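Local coordinates for ABC transporter, solute-binding protein (Staphylococcus aureus, PDB 6LKK) that binds glucose 6-phosphate in the cleft of a solute-binding-protein fold and probably serves as its sensor in a two-component signalling system, at residues R15-E20 with Q244-E249; V71-T76 with K229-V234; R145-M150 with S155-F160; V173-A178 with R193-K198; V259-Q262 with E268-K271. All blocks are in the same frame, centred on the assembly; numbering follows the deposited sequence.

Interaction 1 of 5, residues R15-E20 with Q244-E249; sequences RPILNE and QRLVAE
Ile17 and Leu246 mark where helices 11-25 and 240-250 come closest here, with the CA of Ile17 8.2 Å from the CA of Leu246. The first helix is the connection of a beta-alpha-beta crossover between the parallel strands 2-7 and 28-33, a unit of the type 2 periplasmic binding protein fold; the second packs against it from more than 220 residues further along the chain. Backbone bonds Asn19 N to Arg15 O and Ala248 N to Gln244 O keep both segments helical, although the first is kinked at Pro16.

The buried part of the contact is aliphatic. Ile17 holds CG1 between its backbone N and carbonyl carbon (chi1 56°), and both of its methyls reach the same partner: Ile17 CG2 lies 3.7 Å from Leu246 CD2, and Ile17 CD1 is 4.1 Å from Leu246 CD1. The two side chains meet at roughly a right angle, Leu246 bringing its branched end closer than its CB would suggest. Leu237 adds to the packing on Ile17.

Nearer the surface, Glu20 and Arg245 cross with carboxylate and guanidinium planes 85° apart. Their opposite charges are near but not paired, since Glu20 OE2 stands 5.3 Å from Arg245 NH1. A methylene makes the touch instead: with chi1 at -180° Glu20 CG lies opposite the backbone N and reaches the arginine, while the bend at chi2 turns only the carboxylate. That Glu20 CG sits 3.6 Å from Arg245 NH1, the same nitrogen that is hydrogen-bonded to Tyr236 OH.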
# COMPACT_ATOMS: atom_id res chain seq x y z
N ARG A 15 -6.55 5.33 -12.13
CA ARG A 15 -7.26 6.20 -13.07
C ARG A 15 -7.84 5.44 -14.25
O ARG A 15 -8.99 5.71 -14.62
CB ARG A 15 -6.32 7.32 -13.54
CG ARG A 15 -7.00 8.43 -14.34
CD ARG A 15 -8.03 9.17 -13.50
NE ARG A 15 -9.38 8.65 -13.70
CZ ARG A 15 -10.47 9.18 -13.17
NH1 ARG A 15 -10.39 10.26 -12.40
NH2 ARG A 15 -11.66 8.64 -13.42
N PRO A 16 -7.14 4.48 -14.87
CA PRO A 16 -7.75 3.76 -16.00
C PRO A 16 -9.00 2.97 -15.62
O PRO A 16 -10.03 3.11 -16.29
CB PRO A 16 -6.61 2.85 -16.48
CG PRO A 16 -5.38 3.54 -16.05
CD PRO A 16 -5.71 4.15 -14.73
N ILE A 17 -8.94 2.13 -14.58
CA ILE A 17 -10.13 1.34 -14.26
C ILE A 17 -11.26 2.25 -13.80
O ILE A 17 -12.44 1.95 -14.04
CB ILE A 17 -9.83 0.26 -13.20
CG1 ILE A 17 -9.23 0.87 -11.93
CG2 ILE A 17 -8.94 -0.82 -13.78
CD1 ILE A 17 -9.35 -0.03 -10.72
N LEU A 18 -10.95 3.36 -13.13
CA LEU A 18 -12.01 4.29 -12.76
C LEU A 18 -12.59 4.97 -13.99
O LEU A 18 -13.77 5.31 -14.01
CB LEU A 18 -11.49 5.31 -11.75
CG LEU A 18 -11.12 4.72 -10.38
CD1 LEU A 18 -10.52 5.79 -9.47
CD2 LEU A 18 -12.32 4.07 -9.69
N ASN A 19 -11.78 5.15 -15.04
CA ASN A 19 -12.31 5.64 -16.31
C ASN A 19 -13.25 4.62 -16.94
O ASN A 19 -14.28 5.00 -17.51
CB ASN A 19 -11.17 5.97 -17.27
CG ASN A 19 -10.45 7.25 -16.91
OD1 ASN A 19 -10.92 8.02 -16.08
ND2 ASN A 19 -9.31 7.48 -17.55
N GLU A 20 -12.92 3.34 -16.85
CA GLU A 20 -13.82 2.32 -17.39
C GLU A 20 -15.12 2.27 -16.60
O GLU A 20 -16.17 1.95 -17.16
CB GLU A 20 -13.14 0.95 -17.40
CG GLU A 20 -14.03 -0.16 -17.97
CD GLU A 20 -14.63 0.19 -19.31
OE1 GLU A 20 -13.87 0.62 -20.21
OE2 GLU A 20 -15.86 0.06 -19.47
N GLN A 244 -9.33 -9.25 -12.40
CA GLN A 244 -8.56 -9.94 -13.43
C GLN A 244 -7.85 -8.94 -14.34
O GLN A 244 -6.70 -9.17 -14.75
CB GLN A 244 -9.49 -10.85 -14.24
CG GLN A 244 -8.81 -11.66 -15.33
CD GLN A 244 -7.97 -12.80 -14.79
OE1 GLN A 244 -8.26 -13.37 -13.74
NE2 GLN A 244 -6.91 -13.14 -15.52
N ARG A 245 -8.51 -7.83 -14.65
CA ARG A 245 -7.87 -6.79 -15.47
C ARG A 245 -6.68 -6.18 -14.75
O ARG A 245 -5.65 -5.91 -15.38
CB ARG A 245 -8.89 -5.70 -15.82
CG ARG A 245 -9.80 -6.03 -16.99
CD ARG A 245 -10.78 -4.89 -17.22
NE ARG A 245 -12.17 -5.31 -17.00
CZ ARG A 245 -13.15 -4.49 -16.63
NH1 ARG A 245 -12.92 -3.20 -16.42
NH2 ARG A 245 -14.37 -4.97 -16.46
N LEU A 246 -6.80 -5.95 -13.44
CA LEU A 246 -5.68 -5.38 -12.69
C LEU A 246 -4.51 -6.35 -12.63
O LEU A 246 -3.35 -5.94 -12.72
CB LEU A 246 -6.14 -5.00 -11.28
CG LEU A 246 -7.12 -3.82 -11.20
CD1 LEU A 246 -7.70 -3.69 -9.81
CD2 LEU A 246 -6.42 -2.53 -11.61
N VAL A 247 -4.79 -7.64 -12.47
CA VAL A 247 -3.73 -8.65 -12.48
C VAL A 247 -3.05 -8.67 -13.84
O VAL A 247 -1.81 -8.62 -13.94
CB VAL A 247 -4.31 -10.03 -12.12
CG1 VAL A 247 -3.29 -11.13 -12.36
CG2 VAL A 247 -4.76 -10.04 -10.67
N ALA A 248 -3.84 -8.74 -14.92
CA ALA A 248 -3.27 -8.88 -16.25
C ALA A 248 -2.40 -7.68 -16.62
O ALA A 248 -1.31 -7.84 -17.17
CB ALA A 248 -4.38 -9.07 -17.28
N GLU A 249 -2.88 -6.47 -16.32
CA GLU A 249 -2.19 -5.27 -16.80
C GLU A 249 -1.04 -4.85 -15.89
O GLU A 249 -0.03 -4.34 -16.39
CB GLU A 249 -3.19 -4.12 -16.95
CG GLU A 249 -2.53 -2.81 -17.35
CD GLU A 249 -3.53 -1.78 -17.86
OE1 GLU A 249 -3.10 -0.69 -18.28
OE2 GLU A 249 -4.75 -2.07 -17.84

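Interaction 2 of 5, residues V71-T76 with K229-V234; sequences VPYQDT and KRKKLV
Tyr73 and Lys231 carry the largest share of this contact, the lysine chain lying across one face of the phenol ring. Tyr73 sends CG away from its own backbone N (chi1 -179°), which carries the ring out from the loop to the helix. The extension of Lys231 beyond CG lets its methylenes follow the ring from CZ to CE1: Lys231 CG is 3.8 Å from Tyr73 CZ, while Lys231 CE is 3.5 Å from Tyr73 CE1. The CE methylene makes a CH-pi contact, 3.9 Å from the Tyr73 ring centroid and 26° off the normal, offset toward the rim.

A water in the plane of the same ring joins the polar groups. It accepts from Tyr73 OH and donates both to Asp75 OD1 at 2.6 Å and to Lys231 O at 2.7 Å, linking the loop to the helix backbone. The other carboxylate oxygen, Asp75 OD2, is hydrogen-bonded to Ser77 OG, and Asp75 CB rests 4.2 Å from Val234 CG1. At the far end Arg230, extended from CG to NE, brings NH2 to 3.7 Å from Val71 CG2; its NH1 is hydrogen-bonded to Val221 O.

In this solute-binding-protein fold the contact fastens the loop after strand 70-71 to the first turns of helix 230-237. Strand 213-221 lies beneath both through Leu220, and Leu233 faces helix 11-25 and strand 2-7.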
# COMPACT_ATOMS: atom_id res chain seq x y z
N VAL A 71 -18.91 4.24 7.04
CA VAL A 71 -20.18 3.52 7.14
C VAL A 71 -19.87 2.03 7.25
O VAL A 71 -19.06 1.52 6.46
CB VAL A 71 -21.09 3.80 5.93
CG1 VAL A 71 -22.39 3.00 6.03
CG2 VAL A 71 -21.37 5.29 5.81
N PRO A 72 -20.47 1.30 8.19
CA PRO A 72 -20.25 -0.15 8.26
C PRO A 72 -20.80 -0.83 7.01
O PRO A 72 -22.01 -0.83 6.78
CB PRO A 72 -21.00 -0.58 9.52
CG PRO A 72 -21.24 0.67 10.29
CD PRO A 72 -21.36 1.76 9.28
N TYR A 73 -19.90 -1.40 6.21
CA TYR A 73 -20.30 -2.04 4.97
C TYR A 73 -19.18 -2.90 4.43
O TYR A 73 -18.01 -2.49 4.41
CB TYR A 73 -20.70 -0.99 3.93
CG TYR A 73 -21.14 -1.58 2.61
CD1 TYR A 73 -22.42 -2.10 2.45
CD2 TYR A 73 -20.28 -1.61 1.52
CE1 TYR A 73 -22.82 -2.64 1.25
CE2 TYR A 73 -20.68 -2.15 0.30
CZ TYR A 73 -21.96 -2.66 0.18
OH TYR A 73 -22.37 -3.20 -1.02
N GLN A 74 -19.51 -4.12 4.00
CA GLN A 74 -18.60 -4.95 3.23
C GLN A 74 -19.35 -5.50 2.03
O GLN A 74 -20.52 -5.89 2.15
CB GLN A 74 -18.04 -6.10 4.07
CG GLN A 74 -17.11 -5.67 5.18
CD GLN A 74 -16.45 -6.84 5.88
OE1 GLN A 74 -16.78 -8.00 5.60
NE2 GLN A 74 -15.53 -6.55 6.78
N ASP A 75 -18.68 -5.52 0.88
CA ASP A 75 -19.29 -6.07 -0.32
C ASP A 75 -19.59 -7.54 -0.12
O ASP A 75 -18.87 -8.27 0.57
CB ASP A 75 -18.35 -5.88 -1.51
CG ASP A 75 -19.02 -6.21 -2.83
OD1 ASP A 75 -19.72 -5.33 -3.38
OD2 ASP A 75 -18.86 -7.35 -3.31
N THR A 76 -20.69 -8.00 -0.73
CA THR A 76 -21.07 -9.40 -0.61
C THR A 76 -19.97 -10.33 -1.10
O THR A 76 -19.85 -11.46 -0.61
CB THR A 76 -22.37 -9.66 -1.38
OG1 THR A 76 -23.39 -8.78 -0.90
CG2 THR A 76 -22.82 -11.11 -1.21
N LYS A 229 -24.32 5.59 -6.36
CA LYS A 229 -23.59 4.61 -7.15
C LYS A 229 -22.32 4.12 -6.47
O LYS A 229 -21.56 3.36 -7.07
CB LYS A 229 -23.25 5.19 -8.52
CG LYS A 229 -24.42 5.19 -9.49
CD LYS A 229 -24.61 3.81 -10.09
CE LYS A 229 -26.03 3.60 -10.61
NZ LYS A 229 -26.31 2.15 -10.78
N ARG A 230 -22.07 4.53 -5.22
CA ARG A 230 -20.79 4.18 -4.60
C ARG A 230 -20.72 2.70 -4.24
O ARG A 230 -19.64 2.11 -4.28
CB ARG A 230 -20.53 5.04 -3.37
CG ARG A 230 -21.48 4.84 -2.20
CD ARG A 230 -21.08 5.79 -1.08
NE ARG A 230 -21.83 5.60 0.16
CZ ARG A 230 -21.59 6.28 1.28
NH1 ARG A 230 -20.62 7.18 1.31
NH2 ARG A 230 -22.31 6.05 2.36
N LYS A 231 -21.85 2.08 -3.90
CA LYS A 231 -21.82 0.64 -3.65
C LYS A 231 -21.59 -0.14 -4.94
O LYS A 231 -20.93 -1.18 -4.92
CB LYS A 231 -23.11 0.19 -2.96
CG LYS A 231 -23.10 0.52 -1.48
CD LYS A 231 -24.38 0.12 -0.78
CE LYS A 231 -24.32 0.52 0.69
NZ LYS A 231 -25.57 0.22 1.44
N LYS A 232 -22.11 0.36 -6.07
CA LYS A 232 -21.78 -0.25 -7.35
C LYS A 232 -20.29 -0.13 -7.64
O LYS A 232 -19.68 -1.05 -8.20
CB LYS A 232 -22.60 0.38 -8.47
CG LYS A 232 -22.22 -0.05 -9.89
CD LYS A 232 -22.42 -1.54 -10.12
CE LYS A 232 -21.22 -2.15 -10.84
NZ LYS A 232 -21.37 -3.61 -11.06
N LEU A 233 -19.68 0.99 -7.25
CA LEU A 233 -18.24 1.16 -7.47
C LEU A 233 -17.44 0.15 -6.66
O LEU A 233 -16.50 -0.47 -7.16
CB LEU A 233 -17.81 2.59 -7.13
CG LEU A 233 -16.31 2.88 -7.26
CD1 LEU A 233 -15.81 2.62 -8.68
CD2 LEU A 233 -16.00 4.30 -6.84
N VAL A 234 -17.79 -0.02 -5.38
CA VAL A 234 -17.09 -1.00 -4.56
C VAL A 234 -17.26 -2.40 -5.14
O VAL A 234 -16.30 -3.17 -5.24
CB VAL A 234 -17.57 -0.93 -3.10
CG1 VAL A 234 -16.89 -1.99 -2.25
CG2 VAL A 234 -17.30 0.45 -2.51
O HOH W 1 -20.64 -2.94 -2.91

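Interaction 3 of 5, residues R145-M150 with S155-F160; sequences RAIYSM and SDVHQF
Ile147 is the apolar hub between the two helices, its branches meeting three residues of 155-160. Ile147 CG2 lies against the opposite backbone, 3.5 Å from Asp156 O, and is 4.1 Å from Val157 CG2. That valine methyl also packs 3.8 Å from Tyr148 CB and comes at the edge of the tyrosine ring, near its plane. Met150 CE closes one end of the contact over Asp156 CB.

The aromatic contribution is a CH-pi contact. With Ile147 CG1 turned away from its carbonyl carbon (chi1 -66°), CD1 is directed over a face of Phe160, 4.1 Å from the ring centroid and 25° off the normal. The Phe160 ring is also engaged edge-to-face by Tyr131.

Helices 138-151 and 154-161 form a helical hairpin joined by a short turn, their local axes 8.3 Å apart at an angle of 131°. The first of them begins at Thr138 and Thr139, which bind glucose 6-phosphate.

The polar link across the contact is a water. It lies 2.9 Å from Ile147 O and 2.7 Å from Asp156 OD2, although not all of its possible acceptors can be served at once. Asp156 OD2 is hydrogen-bonded to His151 ND1 as well.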
# COMPACT_ATOMS: atom_id res chain seq x y z
N ARG A 145 6.99 -1.64 10.98
CA ARG A 145 6.46 -2.85 11.60
C ARG A 145 7.25 -4.08 11.15
O ARG A 145 7.52 -4.98 11.96
CB ARG A 145 4.98 -3.02 11.26
CG ARG A 145 4.05 -2.04 11.96
CD ARG A 145 2.76 -2.72 12.40
NE ARG A 145 2.98 -3.64 13.52
CZ ARG A 145 2.02 -4.35 14.11
NH1 ARG A 145 0.77 -4.25 13.70
NH2 ARG A 145 2.33 -5.16 15.11
N ALA A 146 7.62 -4.15 9.88
CA ALA A 146 8.40 -5.29 9.39
C ALA A 146 9.74 -5.38 10.10
O ALA A 146 10.18 -6.47 10.49
CB ALA A 146 8.60 -5.18 7.88
N ILE A 147 10.41 -4.24 10.29
CA ILE A 147 11.70 -4.23 10.97
C ILE A 147 11.52 -4.60 12.44
O ILE A 147 12.31 -5.38 13.00
CB ILE A 147 12.37 -2.86 10.80
CG1 ILE A 147 12.73 -2.65 9.32
CG2 ILE A 147 13.62 -2.73 11.68
CD1 ILE A 147 13.24 -1.27 8.99
N TYR A 148 10.49 -4.06 13.09
CA TYR A 148 10.24 -4.42 14.48
C TYR A 148 9.91 -5.90 14.62
O TYR A 148 10.28 -6.53 15.61
CB TYR A 148 9.09 -3.58 15.04
CG TYR A 148 8.77 -3.92 16.48
CD1 TYR A 148 9.57 -3.45 17.51
CD2 TYR A 148 7.69 -4.72 16.80
CE1 TYR A 148 9.29 -3.76 18.83
CE2 TYR A 148 7.40 -5.04 18.12
CZ TYR A 148 8.21 -4.56 19.13
OH TYR A 148 7.94 -4.87 20.44
N SER A 149 9.23 -6.47 13.63
CA SER A 149 8.79 -7.86 13.74
C SER A 149 9.94 -8.84 13.71
O SER A 149 9.78 -9.98 14.18
CB SER A 149 7.80 -8.19 12.62
OG SER A 149 8.49 -8.44 11.40
N MET A 150 11.11 -8.45 13.18
CA MET A 150 12.22 -9.39 13.07
C MET A 150 12.54 -10.02 14.41
O MET A 150 12.58 -11.25 14.55
CB MET A 150 13.46 -8.67 12.52
CG MET A 150 13.32 -8.18 11.08
SD MET A 150 14.88 -7.58 10.40
CE MET A 150 15.26 -6.24 11.52
N SER A 155 15.08 -1.25 19.13
CA SER A 155 16.44 -0.87 18.76
C SER A 155 16.72 -1.17 17.29
O SER A 155 17.48 -0.44 16.65
CB SER A 155 17.45 -1.59 19.65
OG SER A 155 17.26 -3.00 19.62
N ASP A 156 16.11 -2.22 16.73
CA ASP A 156 16.28 -2.50 15.31
C ASP A 156 15.65 -1.41 14.45
O ASP A 156 16.20 -1.05 13.40
CB ASP A 156 15.67 -3.86 14.96
CG ASP A 156 16.51 -5.03 15.47
OD1 ASP A 156 17.74 -4.87 15.59
OD2 ASP A 156 15.92 -6.10 15.74
N VAL A 157 14.51 -0.88 14.87
CA VAL A 157 13.88 0.21 14.14
C VAL A 157 14.77 1.45 14.19
O VAL A 157 15.03 2.09 13.16
CB VAL A 157 12.48 0.50 14.70
CG1 VAL A 157 11.85 1.70 13.99
CG2 VAL A 157 11.58 -0.72 14.56
N HIS A 158 15.24 1.80 15.38
CA HIS A 158 16.07 2.99 15.53
C HIS A 158 17.38 2.86 14.77
O HIS A 158 17.87 3.84 14.19
CB HIS A 158 16.33 3.27 17.01
CG HIS A 158 15.12 3.72 17.76
ND1 HIS A 158 15.08 3.77 19.14
CD2 HIS A 158 13.91 4.16 17.33
CE1 HIS A 158 13.89 4.22 19.52
NE2 HIS A 158 13.17 4.46 18.45
N GLN A 159 17.97 1.66 14.76
CA GLN A 159 19.22 1.48 14.03
C GLN A 159 19.02 1.76 12.54
O GLN A 159 19.86 2.41 11.91
CB GLN A 159 19.77 0.07 14.24
CG GLN A 159 21.17 -0.11 13.68
CD GLN A 159 21.73 -1.51 13.88
OE1 GLN A 159 21.08 -2.38 14.46
NE2 GLN A 159 22.95 -1.72 13.42
N PHE A 160 17.92 1.28 11.97
CA PHE A 160 17.65 1.57 10.57
C PHE A 160 17.43 3.07 10.35
O PHE A 160 17.99 3.67 9.43
CB PHE A 160 16.43 0.79 10.07
CG PHE A 160 15.97 1.24 8.72
CD1 PHE A 160 16.58 0.76 7.57
CD2 PHE A 160 14.96 2.19 8.59
CE1 PHE A 160 16.17 1.20 6.32
CE2 PHE A 160 14.56 2.62 7.35
CZ PHE A 160 15.17 2.13 6.21
O HOH W 2 13.23 -6.50 15.52

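Interaction 4 of 5, residues V173-A178 with R193-K198; sequences VIEDVA and RTWKNK
Trp195 lays its indole against three residues of helix 170-178, which is the crossover helix of a beta-alpha-beta unit between strands 165-167 and 184-188. The local axes of helices 170-178 and 189-197 run nearly parallel, 28° apart.

Glu175 covers one face: its CA is 4.0 Å from the centroid of the six-membered ring and 15° off the normal, a CH-pi contact, and its CG, anti to the backbone N, is 3.6 Å from Trp195 CH2. At the pyrrole end Ile174 approaches obliquely with two branches, CG1 3.4 Å from Trp195 CD1 and CG2 3.5 Å from Trp195 NE1. Ala178 CB, one turn further along, meets Trp195 CE3 at 3.6 Å. Trp195 CG stands beside its backbone N (chi1 -72°), a setting that swings the indole across to these residues.

Over the opposite face hangs the amino group of Lys198, with NZ 3.3 Å above the ring plane. Tyr200 meets the indole edge-to-face. Beyond this shell, Val103 and Val202 of the sheet back Ile174, whose side chain is about 7 Å from that of Thr170, which binds glucose 6-phosphate. Outermost, the carboxylate of Glu175 is held by a salt bridge from Lys179 NZ to OE2.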
# COMPACT_ATOMS: atom_id res chain seq x y z
N VAL A 173 10.35 8.13 -2.65
CA VAL A 173 11.38 7.12 -2.41
C VAL A 173 11.75 6.43 -3.71
O VAL A 173 12.93 6.38 -4.09
CB VAL A 173 10.90 6.10 -1.35
CG1 VAL A 173 11.94 5.00 -1.17
CG2 VAL A 173 10.63 6.79 -0.02
N ILE A 174 10.77 5.87 -4.42
CA ILE A 174 11.09 5.16 -5.66
C ILE A 174 11.63 6.13 -6.70
O ILE A 174 12.55 5.80 -7.45
CB ILE A 174 9.87 4.39 -6.19
CG1 ILE A 174 10.24 3.61 -7.46
CG2 ILE A 174 8.71 5.33 -6.49
CD1 ILE A 174 11.35 2.59 -7.28
N GLU A 175 11.07 7.35 -6.77
CA GLU A 175 11.56 8.32 -7.74
C GLU A 175 13.04 8.59 -7.54
O GLU A 175 13.83 8.55 -8.49
CB GLU A 175 10.76 9.62 -7.65
CG GLU A 175 11.26 10.68 -8.64
CD GLU A 175 10.51 11.99 -8.56
OE1 GLU A 175 9.61 12.13 -7.71
OE2 GLU A 175 10.83 12.89 -9.37
N ASP A 176 13.44 8.86 -6.30
CA ASP A 176 14.83 9.25 -6.04
C ASP A 176 15.77 8.05 -6.12
O ASP A 176 16.93 8.22 -6.51
CB ASP A 176 14.93 9.93 -4.68
CG ASP A 176 14.40 11.36 -4.70
OD1 ASP A 176 14.09 11.86 -5.80
OD2 ASP A 176 14.29 11.97 -3.62
N VAL A 177 15.31 6.85 -5.76
CA VAL A 177 16.11 5.66 -5.99
C VAL A 177 16.27 5.42 -7.48
O VAL A 177 17.39 5.20 -7.98
CB VAL A 177 15.49 4.44 -5.29
CG1 VAL A 177 16.22 3.16 -5.70
CG2 VAL A 177 15.55 4.60 -3.78
N ALA A 178 15.16 5.46 -8.22
CA ALA A 178 15.21 5.20 -9.66
C ALA A 178 16.11 6.20 -10.38
O ALA A 178 16.80 5.85 -11.34
CB ALA A 178 13.80 5.23 -10.25
N ARG A 193 7.36 -1.48 -9.54
CA ARG A 193 7.12 -2.00 -10.88
C ARG A 193 6.96 -0.88 -11.89
O ARG A 193 7.48 -0.97 -13.01
CB ARG A 193 5.88 -2.89 -10.88
CG ARG A 193 5.52 -3.46 -12.25
CD ARG A 193 4.26 -4.30 -12.18
NE ARG A 193 3.88 -4.83 -13.49
CZ ARG A 193 3.26 -4.13 -14.43
NH1 ARG A 193 2.95 -2.85 -14.23
NH2 ARG A 193 2.95 -4.70 -15.59
N THR A 194 6.24 0.18 -11.52
CA THR A 194 6.01 1.30 -12.44
C THR A 194 7.33 1.85 -12.97
O THR A 194 7.48 2.08 -14.17
CB THR A 194 5.22 2.39 -11.73
OG1 THR A 194 3.92 1.90 -11.40
CG2 THR A 194 5.08 3.63 -12.62
N TRP A 195 8.29 2.07 -12.07
CA TRP A 195 9.54 2.69 -12.48
C TRP A 195 10.47 1.70 -13.17
O TRP A 195 11.18 2.08 -14.12
CB TRP A 195 10.22 3.33 -11.27
CG TRP A 195 9.49 4.57 -10.84
CD1 TRP A 195 8.36 4.63 -10.08
CD2 TRP A 195 9.84 5.92 -11.16
NE1 TRP A 195 7.98 5.94 -9.91
CE2 TRP A 195 8.87 6.75 -10.55
CE3 TRP A 195 10.87 6.51 -11.89
CZ2 TRP A 195 8.91 8.14 -10.66
CZ3 TRP A 195 10.91 7.89 -11.99
CH2 TRP A 195 9.94 8.69 -11.38
N LYS A 196 10.46 0.43 -12.75
CA LYS A 196 11.26 -0.57 -13.46
C LYS A 196 10.77 -0.74 -14.89
O LYS A 196 11.58 -0.88 -15.82
CB LYS A 196 11.23 -1.91 -12.72
CG LYS A 196 12.20 -2.93 -13.29
CD LYS A 196 12.32 -4.16 -12.42
CE LYS A 196 13.28 -5.18 -13.02
NZ LYS A 196 14.70 -4.71 -12.98
N ASN A 197 9.46 -0.72 -15.09
CA ASN A 197 8.90 -0.90 -16.43
C ASN A 197 9.05 0.35 -17.30
O ASN A 197 8.85 0.25 -18.52
CB ASN A 197 7.43 -1.30 -16.34
CG ASN A 197 7.25 -2.75 -15.95
OD1 ASN A 197 8.19 -3.42 -15.52
ND2 ASN A 197 6.03 -3.26 -16.11
N LYS A 198 9.39 1.49 -16.72
CA LYS A 198 9.80 2.66 -17.49
C LYS A 198 11.29 2.62 -17.85
O LYS A 198 11.80 3.59 -18.40
CB LYS A 198 9.49 3.95 -16.73
CG LYS A 198 8.00 4.28 -16.65
CD LYS A 198 7.75 5.66 -16.03
CE LYS A 198 8.16 5.71 -14.56
NZ LYS A 198 7.91 7.05 -13.94

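Interaction 5 of 5, residues V259-Q262 with E268-K271; sequences VSEQ and ENLK
An Asx turn at Asn269 forms one side of this surface contact, and Glu261, from an earlier part of the same long loop, forms the other. In the turn Asn269 OD1 accepts from the backbone N of Lys271 at 2.8 Å, with the donor in the carbonyl plane on a lone pair of OD1. This bond fixes the rotation of the amide and leaves its NH2 group directed at the glutamate.

The bond across the contact runs from Asn269 ND2 to Glu261 OE1, 2.8 Å long and nearly straight at 168°. The acceptor lies in the plane of the asparagine amide, whereas the donor comes from above the carboxylate plane, tilted 40° out of it; the two flat groups are turned 50° against each other. Asn269 has CG opposite its backbone N, which brings the end of the side chain closer to Glu261 than its CB direction would. Glu261 is extended beyond CG and reaches out to meet it.

A water completes a small ring by donating to Glu261 OE1 at 2.6 Å and to Asn269 OD1 at 3.1 Å. OE1 thus receives two donors. The amino group of Lys271 could add a mild electrostatic attraction, though its NZ stays 5.7 Å from Glu261 OE1.

On either side of Glu261 the loop is held to helix 240-250, Ser260 N bonding to Gln244 and Gln262 to Ala248 O, while Leu270 packs on Lys253 of strand 253-254.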
# COMPACT_ATOMS: atom_id res chain seq x y z
N VAL A 259 -9.39 -15.47 -9.54
CA VAL A 259 -8.64 -14.57 -10.41
C VAL A 259 -7.21 -15.10 -10.53
O VAL A 259 -6.64 -15.60 -9.56
CB VAL A 259 -8.65 -13.13 -9.87
CG1 VAL A 259 -7.68 -12.24 -10.64
CG2 VAL A 259 -10.06 -12.56 -9.94
N SER A 260 -6.65 -14.96 -11.73
CA SER A 260 -5.31 -15.46 -12.01
C SER A 260 -4.29 -14.87 -11.04
O SER A 260 -4.47 -13.77 -10.50
CB SER A 260 -4.89 -15.12 -13.44
OG SER A 260 -5.76 -15.71 -14.38
N GLU A 261 -3.21 -15.62 -10.85
CA GLU A 261 -1.98 -15.10 -10.27
C GLU A 261 -1.00 -14.82 -11.40
O GLU A 261 -0.78 -15.68 -12.26
CB GLU A 261 -1.37 -16.10 -9.28
CG GLU A 261 -2.25 -16.39 -8.08
CD GLU A 261 -1.73 -17.54 -7.23
OE1 GLU A 261 -0.62 -18.03 -7.51
OE2 GLU A 261 -2.43 -17.95 -6.28
N GLN A 262 -0.43 -13.62 -11.41
CA GLN A 262 0.51 -13.22 -12.45
C GLN A 262 1.64 -12.44 -11.80
O GLN A 262 1.39 -11.51 -11.02
CB GLN A 262 -0.19 -12.37 -13.51
CG GLN A 262 0.66 -12.03 -14.72
CD GLN A 262 -0.08 -11.15 -15.71
OE1 GLN A 262 -1.10 -11.55 -16.27
NE2 GLN A 262 0.43 -9.94 -15.91
N GLU A 268 7.47 -11.30 -7.83
CA GLU A 268 7.40 -12.63 -7.24
C GLU A 268 5.97 -12.99 -6.88
O GLU A 268 5.20 -12.15 -6.41
CB GLU A 268 8.29 -12.73 -6.00
CG GLU A 268 9.78 -12.57 -6.28
CD GLU A 268 10.41 -13.79 -6.94
OE1 GLU A 268 9.71 -14.80 -7.15
OE2 GLU A 268 11.62 -13.73 -7.25
N ASN A 269 5.63 -14.26 -7.10
CA ASN A 269 4.40 -14.84 -6.58
C ASN A 269 4.48 -14.92 -5.06
O ASN A 269 5.56 -15.06 -4.48
CB ASN A 269 4.20 -16.23 -7.18
CG ASN A 269 2.88 -16.86 -6.77
OD1 ASN A 269 2.73 -17.36 -5.66
ND2 ASN A 269 1.92 -16.86 -7.69
N LEU A 270 3.32 -14.81 -4.41
CA LEU A 270 3.30 -14.84 -2.95
C LEU A 270 3.99 -16.09 -2.40
O LEU A 270 4.65 -16.03 -1.36
CB LEU A 270 1.86 -14.78 -2.43
CG LEU A 270 1.19 -13.40 -2.41
CD1 LEU A 270 -0.24 -13.55 -1.92
CD2 LEU A 270 1.95 -12.41 -1.53
N LYS A 271 3.85 -17.22 -3.10
CA LYS A 271 4.45 -18.46 -2.60
C LYS A 271 5.97 -18.39 -2.56
O LYS A 271 6.59 -19.20 -1.86
CB LYS A 271 3.99 -19.64 -3.46
CG LYS A 271 4.65 -19.74 -4.82
CD LYS A 271 4.07 -20.90 -5.63
CE LYS A 271 4.86 -21.15 -6.91
NZ LYS A 271 4.63 -20.09 -7.94
O HOH W 3 0.77 -19.73 -6.11

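How the interactions relate
Interactions 1 and 2 adjoin in one part of the fold, 19 Å apart between centres, where Leu18 of helix 11-25 packs on Leu233 of helix 230-237. Interactions 3 and 4 lie in another part, built round strand 129-132, with centres 24 Å apart; the centre of interaction 3 is about 35 Å from that of interaction 1, on the opposite side of the chain's centre. Along the chain, 1 encloses 2, which encloses 3 and then 4, whereas 5 follows them all. The chain therefore leaves the first part and returns to it, as in two-lobed binding proteins. Glu249 packs on Arg193, joining interactions 1 and 4, and the loop of interaction 5 is anchored on helix 240-250.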